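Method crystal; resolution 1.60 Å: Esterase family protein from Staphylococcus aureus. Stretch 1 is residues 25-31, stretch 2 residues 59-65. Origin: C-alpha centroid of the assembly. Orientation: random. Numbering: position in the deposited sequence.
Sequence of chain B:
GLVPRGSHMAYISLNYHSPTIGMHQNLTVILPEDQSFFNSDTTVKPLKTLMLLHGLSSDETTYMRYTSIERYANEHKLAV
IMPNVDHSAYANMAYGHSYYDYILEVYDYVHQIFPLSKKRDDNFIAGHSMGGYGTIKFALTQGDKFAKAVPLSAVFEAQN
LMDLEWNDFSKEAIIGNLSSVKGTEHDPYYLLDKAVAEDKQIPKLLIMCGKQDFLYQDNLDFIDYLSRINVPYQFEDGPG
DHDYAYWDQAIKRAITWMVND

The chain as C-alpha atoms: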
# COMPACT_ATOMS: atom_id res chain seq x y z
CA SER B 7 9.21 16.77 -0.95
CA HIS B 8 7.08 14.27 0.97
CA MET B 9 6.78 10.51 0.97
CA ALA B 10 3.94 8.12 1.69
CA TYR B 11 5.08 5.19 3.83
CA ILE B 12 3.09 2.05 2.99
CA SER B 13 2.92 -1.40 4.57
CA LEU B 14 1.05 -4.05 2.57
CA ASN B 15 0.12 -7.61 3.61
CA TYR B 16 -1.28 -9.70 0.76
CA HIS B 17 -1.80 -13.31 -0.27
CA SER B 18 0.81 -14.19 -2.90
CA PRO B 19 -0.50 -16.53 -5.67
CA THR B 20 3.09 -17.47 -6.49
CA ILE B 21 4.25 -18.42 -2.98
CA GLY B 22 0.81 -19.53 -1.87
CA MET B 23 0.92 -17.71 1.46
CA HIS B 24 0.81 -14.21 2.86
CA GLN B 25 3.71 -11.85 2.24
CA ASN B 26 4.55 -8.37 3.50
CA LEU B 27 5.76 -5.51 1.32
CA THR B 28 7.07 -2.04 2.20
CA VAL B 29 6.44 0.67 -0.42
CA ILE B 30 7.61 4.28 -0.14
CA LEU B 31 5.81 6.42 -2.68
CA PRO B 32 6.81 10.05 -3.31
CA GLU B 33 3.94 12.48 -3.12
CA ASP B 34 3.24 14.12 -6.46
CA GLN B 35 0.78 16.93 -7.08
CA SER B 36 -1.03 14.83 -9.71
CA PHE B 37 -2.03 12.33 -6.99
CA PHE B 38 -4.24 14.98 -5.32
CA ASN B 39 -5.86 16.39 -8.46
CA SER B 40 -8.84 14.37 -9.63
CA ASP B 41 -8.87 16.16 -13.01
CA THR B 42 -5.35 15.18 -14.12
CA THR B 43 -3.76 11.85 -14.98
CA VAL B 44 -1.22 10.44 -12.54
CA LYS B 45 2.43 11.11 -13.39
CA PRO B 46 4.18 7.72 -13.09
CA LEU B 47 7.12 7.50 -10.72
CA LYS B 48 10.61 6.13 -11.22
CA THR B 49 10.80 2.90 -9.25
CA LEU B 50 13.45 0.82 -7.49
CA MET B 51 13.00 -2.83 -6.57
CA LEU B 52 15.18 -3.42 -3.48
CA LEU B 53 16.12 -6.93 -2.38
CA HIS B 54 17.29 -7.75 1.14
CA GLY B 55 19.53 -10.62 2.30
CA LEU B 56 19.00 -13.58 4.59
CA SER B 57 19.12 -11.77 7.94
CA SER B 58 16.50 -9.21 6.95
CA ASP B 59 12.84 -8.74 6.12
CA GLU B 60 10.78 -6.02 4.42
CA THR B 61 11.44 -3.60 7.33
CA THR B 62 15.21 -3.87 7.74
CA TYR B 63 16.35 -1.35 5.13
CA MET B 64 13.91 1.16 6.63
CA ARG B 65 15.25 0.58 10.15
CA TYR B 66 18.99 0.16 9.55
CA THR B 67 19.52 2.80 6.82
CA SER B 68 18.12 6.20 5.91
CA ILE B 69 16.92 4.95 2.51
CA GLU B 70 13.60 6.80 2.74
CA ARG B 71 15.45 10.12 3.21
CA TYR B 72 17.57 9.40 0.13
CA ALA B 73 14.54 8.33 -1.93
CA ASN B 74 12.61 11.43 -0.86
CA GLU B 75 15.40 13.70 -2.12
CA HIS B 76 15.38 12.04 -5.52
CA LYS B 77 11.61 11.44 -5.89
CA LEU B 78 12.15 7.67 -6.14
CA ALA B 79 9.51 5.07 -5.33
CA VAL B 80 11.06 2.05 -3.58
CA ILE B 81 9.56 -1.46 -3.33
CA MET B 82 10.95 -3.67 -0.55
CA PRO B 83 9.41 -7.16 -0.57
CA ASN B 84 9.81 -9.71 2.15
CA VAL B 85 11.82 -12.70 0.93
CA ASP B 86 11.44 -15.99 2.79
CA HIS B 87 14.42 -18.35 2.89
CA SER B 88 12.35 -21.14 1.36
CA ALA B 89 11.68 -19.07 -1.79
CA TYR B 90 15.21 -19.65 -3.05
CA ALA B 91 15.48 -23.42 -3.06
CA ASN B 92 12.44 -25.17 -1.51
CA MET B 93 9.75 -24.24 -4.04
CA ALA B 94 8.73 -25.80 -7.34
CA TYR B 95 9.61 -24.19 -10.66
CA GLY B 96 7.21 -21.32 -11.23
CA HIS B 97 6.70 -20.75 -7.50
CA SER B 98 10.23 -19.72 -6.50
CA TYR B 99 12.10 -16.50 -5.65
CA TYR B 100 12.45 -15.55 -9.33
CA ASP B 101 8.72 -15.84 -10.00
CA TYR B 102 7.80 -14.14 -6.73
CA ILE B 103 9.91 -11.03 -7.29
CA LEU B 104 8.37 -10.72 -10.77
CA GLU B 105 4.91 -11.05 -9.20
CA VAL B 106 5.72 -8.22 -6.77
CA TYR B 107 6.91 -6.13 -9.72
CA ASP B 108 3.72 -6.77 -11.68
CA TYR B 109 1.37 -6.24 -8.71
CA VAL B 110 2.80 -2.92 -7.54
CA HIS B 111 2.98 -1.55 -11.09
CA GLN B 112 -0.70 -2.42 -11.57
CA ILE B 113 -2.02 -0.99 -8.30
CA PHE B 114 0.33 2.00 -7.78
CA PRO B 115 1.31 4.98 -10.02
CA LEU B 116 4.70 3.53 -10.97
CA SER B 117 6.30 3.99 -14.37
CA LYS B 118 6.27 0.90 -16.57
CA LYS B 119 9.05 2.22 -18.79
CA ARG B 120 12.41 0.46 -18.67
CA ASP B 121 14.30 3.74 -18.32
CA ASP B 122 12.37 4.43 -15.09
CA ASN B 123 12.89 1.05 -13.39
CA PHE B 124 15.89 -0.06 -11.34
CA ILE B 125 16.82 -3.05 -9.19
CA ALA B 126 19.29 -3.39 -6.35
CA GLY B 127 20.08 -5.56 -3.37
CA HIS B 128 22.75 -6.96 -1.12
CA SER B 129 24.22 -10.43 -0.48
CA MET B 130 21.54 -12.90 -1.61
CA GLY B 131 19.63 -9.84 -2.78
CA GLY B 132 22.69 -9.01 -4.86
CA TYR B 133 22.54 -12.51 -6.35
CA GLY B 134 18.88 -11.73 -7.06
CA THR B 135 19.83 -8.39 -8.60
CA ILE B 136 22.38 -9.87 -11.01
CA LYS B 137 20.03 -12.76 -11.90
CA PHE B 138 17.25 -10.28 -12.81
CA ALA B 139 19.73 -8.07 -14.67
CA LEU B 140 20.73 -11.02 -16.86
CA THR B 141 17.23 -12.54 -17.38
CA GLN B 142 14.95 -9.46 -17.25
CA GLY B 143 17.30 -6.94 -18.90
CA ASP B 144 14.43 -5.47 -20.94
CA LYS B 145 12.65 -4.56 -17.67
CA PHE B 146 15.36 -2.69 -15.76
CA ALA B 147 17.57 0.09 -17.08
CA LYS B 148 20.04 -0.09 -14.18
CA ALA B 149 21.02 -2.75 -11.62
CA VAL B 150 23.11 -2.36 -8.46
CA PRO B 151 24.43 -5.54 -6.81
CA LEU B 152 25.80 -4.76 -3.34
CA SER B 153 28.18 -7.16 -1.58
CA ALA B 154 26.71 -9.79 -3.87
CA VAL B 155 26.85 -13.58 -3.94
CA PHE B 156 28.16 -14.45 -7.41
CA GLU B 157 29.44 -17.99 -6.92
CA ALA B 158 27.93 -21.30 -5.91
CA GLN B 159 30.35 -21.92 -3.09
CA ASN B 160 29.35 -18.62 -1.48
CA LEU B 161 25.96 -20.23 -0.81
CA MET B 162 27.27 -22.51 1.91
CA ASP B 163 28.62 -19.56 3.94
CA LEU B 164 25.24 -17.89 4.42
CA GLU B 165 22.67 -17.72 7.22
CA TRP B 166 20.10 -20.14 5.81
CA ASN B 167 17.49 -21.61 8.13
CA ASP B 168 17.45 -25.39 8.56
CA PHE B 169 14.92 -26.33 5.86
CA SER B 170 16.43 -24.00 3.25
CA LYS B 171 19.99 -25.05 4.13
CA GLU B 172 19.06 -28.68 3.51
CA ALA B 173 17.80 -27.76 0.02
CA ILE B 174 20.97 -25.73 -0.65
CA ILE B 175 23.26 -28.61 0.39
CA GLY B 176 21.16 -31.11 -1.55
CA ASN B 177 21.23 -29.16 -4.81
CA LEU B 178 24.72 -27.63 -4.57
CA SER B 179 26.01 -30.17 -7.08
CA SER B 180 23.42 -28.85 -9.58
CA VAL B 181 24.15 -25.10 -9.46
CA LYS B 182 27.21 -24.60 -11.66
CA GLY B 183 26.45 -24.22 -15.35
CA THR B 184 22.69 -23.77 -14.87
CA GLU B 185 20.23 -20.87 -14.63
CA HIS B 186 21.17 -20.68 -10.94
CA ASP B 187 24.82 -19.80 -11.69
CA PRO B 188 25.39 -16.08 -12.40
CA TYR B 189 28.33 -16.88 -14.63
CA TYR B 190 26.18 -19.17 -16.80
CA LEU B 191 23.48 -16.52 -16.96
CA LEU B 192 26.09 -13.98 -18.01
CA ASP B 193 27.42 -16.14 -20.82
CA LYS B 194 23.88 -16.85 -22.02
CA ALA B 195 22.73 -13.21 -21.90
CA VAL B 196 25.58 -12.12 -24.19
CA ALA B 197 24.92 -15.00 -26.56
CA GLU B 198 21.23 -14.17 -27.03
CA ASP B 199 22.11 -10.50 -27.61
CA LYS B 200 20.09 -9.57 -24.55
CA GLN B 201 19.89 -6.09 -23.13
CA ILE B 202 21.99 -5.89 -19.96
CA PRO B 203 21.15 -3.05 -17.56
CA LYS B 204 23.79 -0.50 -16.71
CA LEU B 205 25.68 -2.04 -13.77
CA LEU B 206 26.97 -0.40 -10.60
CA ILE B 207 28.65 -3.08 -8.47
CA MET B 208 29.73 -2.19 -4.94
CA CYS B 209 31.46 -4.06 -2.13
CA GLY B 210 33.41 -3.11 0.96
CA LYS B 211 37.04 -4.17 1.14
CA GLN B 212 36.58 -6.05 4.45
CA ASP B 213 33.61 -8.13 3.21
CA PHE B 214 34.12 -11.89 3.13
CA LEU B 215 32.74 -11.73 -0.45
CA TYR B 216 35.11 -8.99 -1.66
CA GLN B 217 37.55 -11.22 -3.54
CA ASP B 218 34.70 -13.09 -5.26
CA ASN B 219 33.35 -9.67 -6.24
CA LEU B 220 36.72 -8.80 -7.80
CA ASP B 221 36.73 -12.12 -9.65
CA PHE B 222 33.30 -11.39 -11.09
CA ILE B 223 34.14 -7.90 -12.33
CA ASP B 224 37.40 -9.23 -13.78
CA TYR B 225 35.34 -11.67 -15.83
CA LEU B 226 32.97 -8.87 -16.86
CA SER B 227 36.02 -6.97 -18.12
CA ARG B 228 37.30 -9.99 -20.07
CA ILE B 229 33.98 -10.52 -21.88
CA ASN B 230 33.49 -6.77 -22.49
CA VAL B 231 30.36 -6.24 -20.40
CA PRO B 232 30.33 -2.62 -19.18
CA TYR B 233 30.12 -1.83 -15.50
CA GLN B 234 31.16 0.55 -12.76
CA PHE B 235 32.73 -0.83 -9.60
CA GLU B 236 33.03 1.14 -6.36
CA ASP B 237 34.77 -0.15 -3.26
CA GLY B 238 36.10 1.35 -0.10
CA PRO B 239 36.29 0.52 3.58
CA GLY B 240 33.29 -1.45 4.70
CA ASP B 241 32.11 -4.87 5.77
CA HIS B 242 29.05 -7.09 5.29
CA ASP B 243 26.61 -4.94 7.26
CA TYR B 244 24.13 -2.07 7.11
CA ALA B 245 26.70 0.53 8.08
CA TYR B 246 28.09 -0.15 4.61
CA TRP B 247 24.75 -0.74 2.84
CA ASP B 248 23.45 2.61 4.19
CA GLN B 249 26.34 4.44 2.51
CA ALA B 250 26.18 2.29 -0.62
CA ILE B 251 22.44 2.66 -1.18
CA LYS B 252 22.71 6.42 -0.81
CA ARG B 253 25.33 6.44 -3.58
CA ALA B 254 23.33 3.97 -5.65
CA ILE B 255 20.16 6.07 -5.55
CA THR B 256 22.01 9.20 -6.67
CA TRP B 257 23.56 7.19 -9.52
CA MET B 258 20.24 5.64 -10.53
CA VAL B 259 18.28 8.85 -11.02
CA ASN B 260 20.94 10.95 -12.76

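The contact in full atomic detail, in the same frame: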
# COMPACT_ATOMS: atom_id res chain seq x y z
N GLN B 25 2.43 -12.51 2.34
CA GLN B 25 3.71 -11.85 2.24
C GLN B 25 3.52 -10.38 2.58
O GLN B 25 2.48 -9.80 2.26
CB GLN B 25 4.34 -11.95 0.86
CG GLN B 25 4.77 -13.34 0.47
CD GLN B 25 5.88 -13.87 1.34
OE1 GLN B 25 6.96 -13.30 1.43
NE2 GLN B 25 5.62 -15.00 2.01
N ASN B 26 4.54 -9.80 3.20
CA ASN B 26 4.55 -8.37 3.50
C ASN B 26 5.45 -7.62 2.52
O ASN B 26 6.51 -8.12 2.13
CB ASN B 26 5.02 -8.10 4.93
CG ASN B 26 4.05 -8.56 5.95
OD1 ASN B 26 2.88 -8.28 5.86
ND2 ASN B 26 4.53 -9.25 6.97
N LEU B 27 5.01 -6.41 2.17
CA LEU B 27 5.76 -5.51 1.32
C LEU B 27 5.83 -4.15 2.03
O LEU B 27 4.87 -3.71 2.66
CB LEU B 27 5.12 -5.23 -0.05
CG LEU B 27 4.61 -6.34 -0.91
CD1 LEU B 27 3.89 -5.72 -2.13
CD2 LEU B 27 5.76 -7.24 -1.40
N THR B 28 6.95 -3.47 1.87
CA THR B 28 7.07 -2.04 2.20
C THR B 28 7.19 -1.27 0.89
O THR B 28 7.99 -1.63 0.02
CB THR B 28 8.26 -1.74 3.10
OG1 THR B 28 8.17 -2.54 4.29
CG2 THR B 28 8.31 -0.24 3.48
N VAL B 29 6.41 -0.20 0.75
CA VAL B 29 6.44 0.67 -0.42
C VAL B 29 6.56 2.10 0.09
O VAL B 29 5.78 2.52 0.95
CB VAL B 29 5.17 0.51 -1.28
CG1 VAL B 29 5.15 1.51 -2.40
CG2 VAL B 29 5.09 -0.94 -1.85
N ILE B 30 7.55 2.84 -0.41
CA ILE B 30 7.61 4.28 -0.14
C ILE B 30 7.36 4.97 -1.47
O ILE B 30 8.04 4.70 -2.48
CB ILE B 30 8.93 4.70 0.52
CG1 ILE B 30 10.13 4.30 -0.27
CG2 ILE B 30 8.97 4.20 2.00
CD1 ILE B 30 11.46 4.69 0.41
N LEU B 31 6.36 5.84 -1.46
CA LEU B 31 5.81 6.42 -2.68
C LEU B 31 5.92 7.92 -2.60
O LEU B 31 5.19 8.53 -1.80
CB LEU B 31 4.35 6.00 -2.81
CG LEU B 31 3.64 6.18 -4.13
CD1 LEU B 31 4.21 5.20 -5.16
CD2 LEU B 31 2.16 5.96 -3.96
N ASP B 59 14.20 -8.65 6.64
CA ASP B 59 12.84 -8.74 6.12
C ASP B 59 12.50 -7.39 5.48
O ASP B 59 13.38 -6.55 5.22
CB ASP B 59 11.88 -9.16 7.23
CG ASP B 59 11.72 -8.13 8.33
OD1 ASP B 59 12.00 -6.93 8.13
OD2 ASP B 59 11.30 -8.54 9.45
N GLU B 60 11.23 -7.19 5.15
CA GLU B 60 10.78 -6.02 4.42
C GLU B 60 10.92 -4.71 5.21
O GLU B 60 10.69 -3.63 4.63
CB GLU B 60 9.32 -6.20 3.97
CG GLU B 60 8.28 -5.91 5.07
CD GLU B 60 8.06 -7.04 6.05
OE1 GLU B 60 8.65 -8.13 5.87
OE2 GLU B 60 7.26 -6.83 7.04
N THR B 61 11.27 -4.78 6.49
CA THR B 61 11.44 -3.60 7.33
C THR B 61 12.89 -3.22 7.58
O THR B 61 13.15 -2.12 8.09
CB THR B 61 10.74 -3.76 8.71
OG1 THR B 61 11.47 -4.65 9.56
CG2 THR B 61 9.30 -4.18 8.58
N THR B 62 13.86 -4.07 7.23
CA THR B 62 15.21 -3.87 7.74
C THR B 62 15.90 -2.69 7.08
O THR B 62 16.63 -1.95 7.76
CB THR B 62 16.03 -5.15 7.55
OG1 THR B 62 15.27 -6.27 8.01
CG2 THR B 62 17.33 -5.04 8.29
N TYR B 63 15.74 -2.51 5.77
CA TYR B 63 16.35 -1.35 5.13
C TYR B 63 15.80 -0.07 5.73
O TYR B 63 16.56 0.87 5.98
CB TYR B 63 16.14 -1.36 3.61
CG TYR B 63 17.36 -1.79 2.82
CD1 TYR B 63 18.42 -0.93 2.63
CD2 TYR B 63 17.44 -3.05 2.28
CE1 TYR B 63 19.55 -1.31 1.90
CE2 TYR B 63 18.54 -3.44 1.54
CZ TYR B 63 19.60 -2.57 1.38
OH TYR B 63 20.74 -2.93 0.68
N MET B 64 14.48 -0.03 6.01
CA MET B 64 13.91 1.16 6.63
C MET B 64 14.55 1.44 7.97
O MET B 64 14.83 2.60 8.30
CB MET B 64 12.41 0.98 6.82
CG MET B 64 11.64 0.88 5.51
SD MET B 64 11.74 2.36 4.46
CE MET B 64 11.14 3.66 5.52
N ARG B 65 14.77 0.41 8.79
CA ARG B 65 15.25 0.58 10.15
C ARG B 65 16.75 0.85 10.20
O ARG B 65 17.19 1.71 10.98
CB ARG B 65 14.89 -0.65 10.97
CG ARG B 65 13.42 -0.81 11.23
CD ARG B 65 13.03 -2.25 11.42
NE ARG B 65 13.70 -2.87 12.53
CZ ARG B 65 13.61 -4.16 12.81
NH1 ARG B 65 12.90 -4.96 12.01
NH2 ARG B 65 14.27 -4.65 13.82
O HOH W 1 7.39 -10.24 6.88

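This is a small, mixed contact in which alternate residues of a β-strand meet the turn residue Glu60 and the helical residue Met64 of a segment distant in sequence, held by one direct hydrogen bond, one bridging water and a short apolar patch. The two stretches bury 283 Å² between them, both sides summed, and the touching residues are at least 32 positions apart in sequence, so the contact is tertiary rather than local.

The strand's alternation decides which residues take part. The CA-to-CB bonds of Asn26, Thr28 and Ile30 point toward the other stretch, while those of Leu27 and Val29 point away. The backbone torsions of residues 25 to 31 are all extended, as this two-residue repeat requires. The CA atoms nearest each other across the two stretches are those of Thr28 and Glu60, 5.9 Å apart, and these two residues also have the largest covered areas on their respective sides, 62 and 90 Å².

The direct polar link is a hydrogen bond from Thr28 OG1 to Glu60 O, at 2.8 Å. With chi1 at -56° (m), the threonine hydroxyl is placed against a backbone carbonyl in the turn, so the bond ties a strand side chain to the main chain of the other stretch. The same hydroxyl packs against the glutamate side chain, with Thr28 OG1 3.5 Å from Glu60 CG.

Glu60 folds back along the strand toward Asn26. Its chi1 of 81° (p) and chi2 of -81° (m) bring the carboxylate near that residue, where Glu60 OE2 lies 3.3 Å from Asn26 CB. The amide of Asn26 is joined to the carboxylate through water 1: Asn26 ND2 donates to the water oxygen at 3.0 Å, and the water donates to Glu60 OE1 at 2.7 Å. The direct separation of Asn26 ND2 and Glu60 OE1 is 4.4 Å, too long for a hydrogen bond, and the water spans it.

Farther along the strand the contact becomes apolar. Met64, with its three chi angles all near -60° (mmm), reaches both Thr28 and Ile30: Met64 CG is 4.1 Å from Thr28 CG2, and Met64 SD is 4.1 Å from Ile30 CG2. These are van der Waals distances. Thr28 therefore serves both parts of the contact, its hydroxyl bonding to the turn and its methyl packing against the helix.

Asp59 makes no contact with the strand and Thr61 almost none, but their bonds help order the turn that presents Glu60. Asp59 OD1 accepts from Thr61 N at 2.8 Å, with an N-H...acceptor angle of 158°, a capping bond ahead of the helix, and also from Thr61 OG1 at 2.7 Å. Asp59 N donates to Thr62 OG1 at 2.9 Å and a nearly straight 171°. Arg65 NH1 donates to Thr61 OG1 at 2.9 Å, linking the first helical turn back to the same cluster.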